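Local coordinates for protein p450 cytochrome, putative (Rippkaea orientalis, PDB 6Y01) that binds the molybdenum cofactor and serves as its carrier, using a Rossmann-type fold, at the interface of chains A and B and the interface of chains A and C. Residues are numbered along the deposited sequence; one frame, centred on the assembly and turned at random. Chains: chain A/B/C, p450 cytochrome, putative.

Contact 1: the interface of chains A and B. Residues chain A 82, 85, 89-92; chain B 14, 17.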
loop_
_atom_site.group_PDB
_atom_site.type_symbol
_atom_site.label_atom_id
_atom_site.label_comp_id
_atom_site.label_asym_id
_atom_site.label_seq_id
_atom_site.Cartn_x
_atom_site.Cartn_y
_atom_site.Cartn_z
ATOM N N THR A 82 14.031 -10.099 -2.579
ATOM C CA THR A 82 15.140 -9.378 -3.221
ATOM C C THR A 82 15.631 -10.046 -4.512
ATOM O O THR A 82 16.720 -9.731 -4.985
ATOM C CB THR A 82 16.301 -9.229 -2.226
ATOM O OG1 THR A 82 16.673 -10.513 -1.748
ATOM C CG2 THR A 82 15.908 -8.326 -1.088
ATOM N N VAL A 85 16.920 -7.654 -7.304
ATOM C CA VAL A 85 17.616 -6.417 -6.897
ATOM C C VAL A 85 18.929 -6.246 -7.673
ATOM O O VAL A 85 19.669 -7.202 -7.904
ATOM C CB VAL A 85 17.869 -6.423 -5.373
ATOM C CG1 VAL A 85 18.927 -7.438 -4.992
ATOM C CG2 VAL A 85 18.261 -5.054 -4.895
ATOM N N VAL A 89 22.704 -1.937 -5.412
ATOM C CA VAL A 89 21.822 -1.401 -4.375
ATOM C C VAL A 89 22.367 -1.783 -3.012
ATOM O O VAL A 89 22.567 -2.962 -2.711
ATOM C CB VAL A 89 20.370 -1.917 -4.549
ATOM C CG1 VAL A 89 19.533 -1.725 -3.306
ATOM C CG2 VAL A 89 19.744 -1.191 -5.719
ATOM N N ASP A 90 22.614 -0.774 -2.170
ATOM C CA ASP A 90 23.091 -1.026 -0.784
ATOM C C ASP A 90 21.967 -1.433 0.163
ATOM O O ASP A 90 22.155 -2.282 1.002
ATOM C CB ASP A 90 23.782 0.223 -0.241
ATOM C CG ASP A 90 25.046 0.588 -0.978
ATOM O OD1 ASP A 90 25.832 -0.311 -1.287
ATOM O OD2 ASP A 90 25.227 1.807 -1.256
ATOM N N ILE A 91 20.822 -0.750 0.019
ATOM C CA ILE A 91 19.692 -0.874 0.931
ATOM C C ILE A 91 18.491 -1.279 0.079
ATOM O O ILE A 91 17.974 -0.460 -0.690
ATOM C CB ILE A 91 19.399 0.405 1.709
ATOM C CG1 ILE A 91 20.652 0.908 2.468
ATOM C CG2 ILE A 91 18.215 0.207 2.618
ATOM C CD1 ILE A 91 21.154 0.008 3.528
ATOM N N ALA A 92 18.051 -2.515 0.284
ATOM C CA ALA A 92 16.886 -3.049 -0.480
ATOM C C ALA A 92 15.657 -2.955 0.390
ATOM O O ALA A 92 15.485 -3.760 1.331
ATOM C CB ALA A 92 17.223 -4.453 -0.896
ATOM N N ARG B 14 25.046 -7.102 0.403
ATOM C CA ARG B 14 24.426 -6.054 1.242
ATOM C C ARG B 14 24.683 -6.417 2.702
ATOM O O ARG B 14 24.772 -7.586 3.066
ATOM C CB ARG B 14 22.909 -5.943 0.970
ATOM C CG ARG B 14 22.584 -5.437 -0.410
ATOM C CD ARG B 14 21.093 -5.175 -0.697
ATOM N NE ARG B 14 20.325 -6.350 -0.361
ATOM C CZ ARG B 14 20.260 -7.423 -1.130
ATOM N NH1 ARG B 14 20.895 -7.462 -2.284
ATOM N NH2 ARG B 14 19.585 -8.482 -0.738
ATOM N N ILE B 17 20.154 -6.335 7.450
ATOM C CA ILE B 17 19.206 -5.360 7.950
ATOM C C ILE B 17 18.448 -5.981 9.097
ATOM O O ILE B 17 17.795 -7.029 8.907
ATOM C CB ILE B 17 18.204 -4.840 6.929
ATOM C CG1 ILE B 17 18.913 -4.087 5.813
ATOM C CG2 ILE B 17 17.166 -3.968 7.602
ATOM C CD1 ILE B 17 17.955 -3.493 4.752
HETATM O O HOH W 1 22.307 -5.473 -3.788
#
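B:Arg14 carries this contact, an arm from near the N-terminus of chain B laid along the end of a loop and the start of strand 91-94 in chain A. The tight part is its aliphatic stem. CG of B:Arg14 sits 3.5 Å from the backbone O of A:Asp90, and CD of B:Arg14 runs 3.3 Å from the O of A:Val89, so the stem passes two carbonyls. A bend at chi3 (-52°) then brings NE of B:Arg14 beside the methyl of A:Ala92, at 3.7 Å from its CB. Beyond it, A:Val85 meets the guanidinium tip to tip, its CG1 standing 3.3 Å from NH1 of B:Arg14; the crowded first torsion (71°) sets CG1 between the backbone N and carbonyl carbon.

The outer part is looser. NH2 of B:Arg14 points at A:Thr82 but stays 3.7 Å from its OG1, too far to bond. NH1 of B:Arg14 instead lies 2.9 Å from the O of water 1, in plane at the guanidinium edge. That water passes the link to the O of A:Val89 at 2.7 Å. B:Ile17 adds a remote apolar flank, its CD1 pointing towards strand 91-94. The arginine thus probably ties the start of one subunit to its neighbour, by packing and a water bridge, in the two-fold A-B interface.

Contact 2: the interface of chains A and B. Residues chain A 94-97, 104; chain B 95, 97, 104, 107.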
loop_
_atom_site.group_PDB
_atom_site.type_symbol
_atom_site.label_atom_id
_atom_site.label_comp_id
_atom_site.label_asym_id
_atom_site.label_seq_id
_atom_site.Cartn_x
_atom_site.Cartn_y
_atom_site.Cartn_z
ATOM N N VAL A 94 12.048 -3.796 0.574
ATOM C CA VAL A 94 11.157 -4.803 -0.087
ATOM C C VAL A 94 9.746 -4.433 0.316
ATOM O O VAL A 94 9.384 -4.488 1.469
ATOM C CB VAL A 94 11.558 -6.207 0.383
ATOM C CG1 VAL A 94 10.648 -7.250 -0.282
ATOM C CG2 VAL A 94 13.011 -6.499 0.064
ATOM N N THR A 95 8.919 -4.091 -0.690
ATOM C CA THR A 95 7.622 -3.524 -0.348
ATOM C C THR A 95 6.468 -4.522 -0.503
ATOM O O THR A 95 5.481 -4.352 0.216
ATOM C CB THR A 95 7.261 -2.274 -1.150
ATOM O OG1 THR A 95 6.954 -2.601 -2.504
ATOM C CG2 THR A 95 8.364 -1.235 -1.047
ATOM N N GLY A 96 6.570 -5.483 -1.422
ATOM C CA GLY A 96 5.413 -6.349 -1.766
ATOM C C GLY A 96 4.210 -5.563 -2.247
ATOM O O GLY A 96 3.089 -6.105 -2.172
ATOM N N LEU A 97 4.379 -4.358 -2.789
ATOM C CA LEU A 97 3.253 -3.479 -3.192
ATOM C C LEU A 97 3.010 -3.441 -4.708
ATOM O O LEU A 97 2.148 -2.691 -5.136
ATOM C CB LEU A 97 3.484 -2.057 -2.662
ATOM C CG LEU A 97 3.593 -1.968 -1.162
ATOM C CD1 LEU A 97 3.918 -0.530 -0.841
ATOM C CD2 LEU A 97 2.418 -2.412 -0.350
ATOM N N ILE A 104 5.825 5.588 -2.955
ATOM C CA ILE A 104 6.880 5.623 -1.947
ATOM C C ILE A 104 8.109 6.244 -2.612
ATOM O O ILE A 104 8.795 7.078 -1.972
ATOM C CB ILE A 104 7.195 4.244 -1.424
ATOM C CG1 ILE A 104 5.933 3.626 -0.804
ATOM C CG2 ILE A 104 8.398 4.285 -0.477
ATOM C CD1 ILE A 104 6.169 2.214 -0.344
ATOM N N THR B 95 6.313 6.542 3.357
ATOM C CA THR B 95 5.419 5.579 2.606
ATOM C C THR B 95 4.047 6.133 2.323
ATOM O O THR B 95 3.442 5.657 1.320
ATOM C CB THR B 95 5.268 4.235 3.320
ATOM O OG1 THR B 95 4.424 4.338 4.465
ATOM C CG2 THR B 95 6.609 3.628 3.676
ATOM N N LEU B 97 1.476 5.158 3.770
ATOM C CA LEU B 97 0.654 3.936 3.856
ATOM C C LEU B 97 -0.009 3.723 5.174
ATOM O O LEU B 97 -0.712 2.715 5.349
ATOM C CB LEU B 97 1.489 2.698 3.514
ATOM C CG LEU B 97 2.160 2.707 2.140
ATOM C CD1 LEU B 97 3.052 1.488 1.982
ATOM C CD2 LEU B 97 1.215 2.749 1.006
ATOM N N ILE B 104 6.162 -3.677 4.968
ATOM C CA ILE B 104 7.461 -3.314 4.381
ATOM C C ILE B 104 8.571 -3.521 5.445
ATOM O O ILE B 104 9.639 -4.054 5.104
ATOM C CB ILE B 104 7.467 -1.855 3.928
ATOM C CG1 ILE B 104 6.361 -1.668 2.864
ATOM C CG2 ILE B 104 8.815 -1.507 3.372
ATOM C CD1 ILE B 104 6.231 -0.253 2.411
ATOM N N LEU B 107 9.171 -7.381 5.476
ATOM C CA LEU B 107 9.754 -7.943 4.269
ATOM C C LEU B 107 11.195 -7.490 4.046
ATOM O O LEU B 107 11.980 -8.199 3.463
ATOM C CB LEU B 107 8.907 -7.559 3.059
ATOM C CG LEU B 107 7.534 -8.185 2.957
ATOM C CD1 LEU B 107 6.732 -7.630 1.765
ATOM C CD2 LEU B 107 7.646 -9.716 2.832
#
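Apolar tips meeting head-on form the centre of this patch. A:Leu97 and B:Leu97 come tip to tip, CD1 to CD1 at 3.6 Å, and A:Ile104 and B:Ile104 do the same through their CD1 methyls at 3.7 Å. Each leucine crosses the opposite isoleucine at about a right angle, with A:Ile104 CD1 4.0 Å from B:Leu97 CD1, so the four methyls make one cluster. Both isoleucines are extended (chi2 close to 176°), which carries CD1 out from helix 102-108 to the meeting point.

A second group sets aliphatic carbon against backbone. B:Ile104 lies alongside A:Thr95, its CG1 3.9 Å from the threonine CA, while its other branch, CG2, rests 3.6 Å from the O of A:Val94. B:Leu107 crosses A:Val94 at about a right angle, with CB 3.5 Å from that same A:Val94 O and CD1 against A:Gly96. An alanine in place of B:Ile104 would remove CG1, CG2 and CD1 and would probably loosen the central cluster and the seats against A:Thr95 and A:Val94.

Hydrogen bonds stay within each chain: A:Leu97 N donates to A:Thr95 OG1 at 3.1 Å, and chain B repeats it. A:Thr95 OG1 stands between the backbone N and the carbonyl carbon (chi1 72°), from where it probably steadies the turn that presents the leucine. The patch gives the A-B interface of the deposited assembly an apolar centre about its two-fold, which probably helps hold the subunits together.

Contact 3: the interface of chains A and C. Residues chain A 103, 127, 130-131; chain C 97, 99-100, 102, 120, 123.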
loop_
_atom_site.group_PDB
_atom_site.type_symbol
_atom_site.label_atom_id
_atom_site.label_comp_id
_atom_site.label_asym_id
_atom_site.label_seq_id
_atom_site.Cartn_x
_atom_site.Cartn_y
_atom_site.Cartn_z
ATOM N N ASN A 103 4.541 5.391 -5.392
ATOM C CA ASN A 103 4.185 6.530 -4.549
ATOM C C ASN A 103 5.273 6.688 -3.458
ATOM O O ASN A 103 5.600 7.837 -3.094
ATOM C CB ASN A 103 2.800 6.429 -3.908
ATOM C CG ASN A 103 2.230 7.819 -3.557
ATOM O OD1 ASN A 103 2.266 8.775 -4.394
ATOM N ND2 ASN A 103 1.643 7.910 -2.347
ATOM N N LEU A 127 2.664 11.401 -10.138
ATOM C CA LEU A 127 2.505 11.288 -8.658
ATOM C C LEU A 127 3.436 12.302 -7.970
ATOM O O LEU A 127 3.007 12.903 -6.999
ATOM C CB LEU A 127 2.856 9.865 -8.197
ATOM C CG LEU A 127 1.828 8.788 -8.559
ATOM C CD1 LEU A 127 2.395 7.395 -8.307
ATOM C CD2 LEU A 127 0.548 8.986 -7.818
ATOM N N LYS A 130 1.799 15.650 -8.312
ATOM C CA LYS A 130 0.586 15.714 -7.474
ATOM C C LYS A 130 0.955 15.825 -5.986
ATOM O O LYS A 130 0.225 16.496 -5.244
ATOM C CB LYS A 130 -0.293 14.491 -7.707
ATOM C CG LYS A 130 -1.607 14.626 -6.961
ATOM C CD LYS A 130 -2.585 13.648 -7.275
ATOM C CE LYS A 130 -3.818 13.809 -6.420
ATOM N NZ LYS A 130 -4.539 15.041 -6.765
ATOM N N ASN A 131 2.049 15.180 -5.578
ATOM C CA ASN A 131 2.549 15.160 -4.175
ATOM C C ASN A 131 3.438 16.398 -3.950
ATOM O O ASN A 131 4.138 16.467 -2.886
ATOM C CB ASN A 131 3.285 13.866 -3.843
ATOM C CG ASN A 131 2.415 12.646 -3.603
ATOM O OD1 ASN A 131 1.467 12.675 -2.787
ATOM N ND2 ASN A 131 2.743 11.535 -4.268
ATOM N N LEU C 97 -3.977 4.637 2.031
ATOM C CA LEU C 97 -2.776 4.494 1.185
ATOM C C LEU C 97 -2.371 5.792 0.463
ATOM O O LEU C 97 -1.398 5.769 -0.298
ATOM C CB LEU C 97 -2.933 3.366 0.174
ATOM C CG LEU C 97 -3.251 2.018 0.795
ATOM C CD1 LEU C 97 -3.522 1.040 -0.335
ATOM C CD2 LEU C 97 -2.187 1.446 1.660
ATOM N N ASN C 99 -2.168 8.291 -2.504
ATOM C CA ASN C 99 -2.194 8.112 -3.954
ATOM C C ASN C 99 -1.733 6.717 -4.360
ATOM O O ASN C 99 -1.943 6.336 -5.558
ATOM C CB ASN C 99 -1.397 9.181 -4.681
ATOM C CG ASN C 99 -1.956 10.562 -4.494
ATOM O OD1 ASN C 99 -1.196 11.537 -4.124
ATOM N ND2 ASN C 99 -3.221 10.694 -4.587
ATOM N N ALA C 100 -1.213 5.911 -3.458
ATOM C CA ALA C 100 -0.908 4.516 -3.794
ATOM C C ALA C 100 -2.204 3.747 -4.120
ATOM O O ALA C 100 -2.124 2.699 -4.796
ATOM C CB ALA C 100 -0.160 3.818 -2.738
ATOM N N ASN C 102 -4.216 4.444 -6.260
ATOM C CA ASN C 102 -4.456 4.537 -7.706
ATOM C C ASN C 102 -4.207 3.153 -8.331
ATOM O O ASN C 102 -4.881 2.794 -9.317
ATOM C CB ASN C 102 -3.570 5.636 -8.296
ATOM C CG ASN C 102 -4.002 7.024 -7.835
ATOM O OD1 ASN C 102 -4.865 7.176 -6.990
ATOM N ND2 ASN C 102 -3.308 8.062 -8.345
ATOM N N GLY C 120 -3.431 13.063 -11.208
ATOM C CA GLY C 120 -3.790 11.749 -10.646
ATOM C C GLY C 120 -4.327 10.847 -11.753
ATOM O O GLY C 120 -3.977 9.659 -11.830
ATOM N N SER C 123 -1.566 9.360 -13.822
ATOM C CA SER C 123 -0.919 8.234 -13.116
ATOM C C SER C 123 -1.752 6.970 -13.309
ATOM O O SER C 123 -1.174 5.923 -13.528
ATOM C CB SER C 123 -0.634 8.521 -11.634
ATOM O OG SER C 123 -1.828 8.457 -10.832
HETATM O O HOH W 2 -0.028 10.228 -1.045
HETATM O O HOH W 3 1.342 6.042 -0.484
HETATM O O HOH W 4 -4.787 15.243 -9.701
#
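Three amides meet here. The A:Asn103 and C:Asn99 planes stand 79° apart, crossing obliquely, and OD1 of A:Asn103 faces the CB of C:Asn99. A:Asn131 comes tip to tip with C:Asn99, the planes 46° apart. A:Asn131 ND2 donates to A:Asn103 OD1 at 2.8 Å; the acceptor lies nearly in the amide plane of A:Asn131, whereas the donor sits above the carbonyl plane of A:Asn103. That bond fixes its rotation and turns A:Asn131 OD1 to C:Asn99 OD1 at 3.2 Å, an unfavourable oxygen pair as built; the C:Asn99 amide might in fact be flipped.

Water occupies the ND2 end of A:Asn103: ND2 holds water 3 at 2.7 Å, which reaches the O of C:Leu97, and water 2, which takes the N of C:Asn99. Beside the amides, A:Leu127 slides past C:Asn99 in the opposite direction, its CD2 3.7 Å from C:Asn99 CB. C:Ser123 OG is gripped by C:Asn102 ND2 and donates to C:Gly120 O at 2.7 Å. A:Lys130 NZ, past a chi4 bend (69°), lies 3.0 Å from water 4, which also binds C:Gly120 N. In this part of the two-fold A-C interface, helices 102-108 and 119-130 of chain A pack on 3-10 helix 98-100 and helix 119-130 of chain C, probably helping to join the subunits.

Contact 2 sits in the middle, its C-alpha centre about 14 Å from that of contact 1 and about 15 Å from that of contact 3; contacts 1 and 3 are about 25 Å apart. Contacts 1 and 2 belong to one A-B interface and share strand 91-94, whose start serves contact 1 and whose end serves contact 2. Contacts 2 and 3 share helix 102-108, which offers A:Ile104 to chain B and A:Asn103 to chain C, and the same leucine appears in both, as A:Leu97 and B:Leu97 in contact 2 and C:Leu97 in contact 3. One segment therefore faces two partners, which would couple the two interfaces of the deposited tetramer.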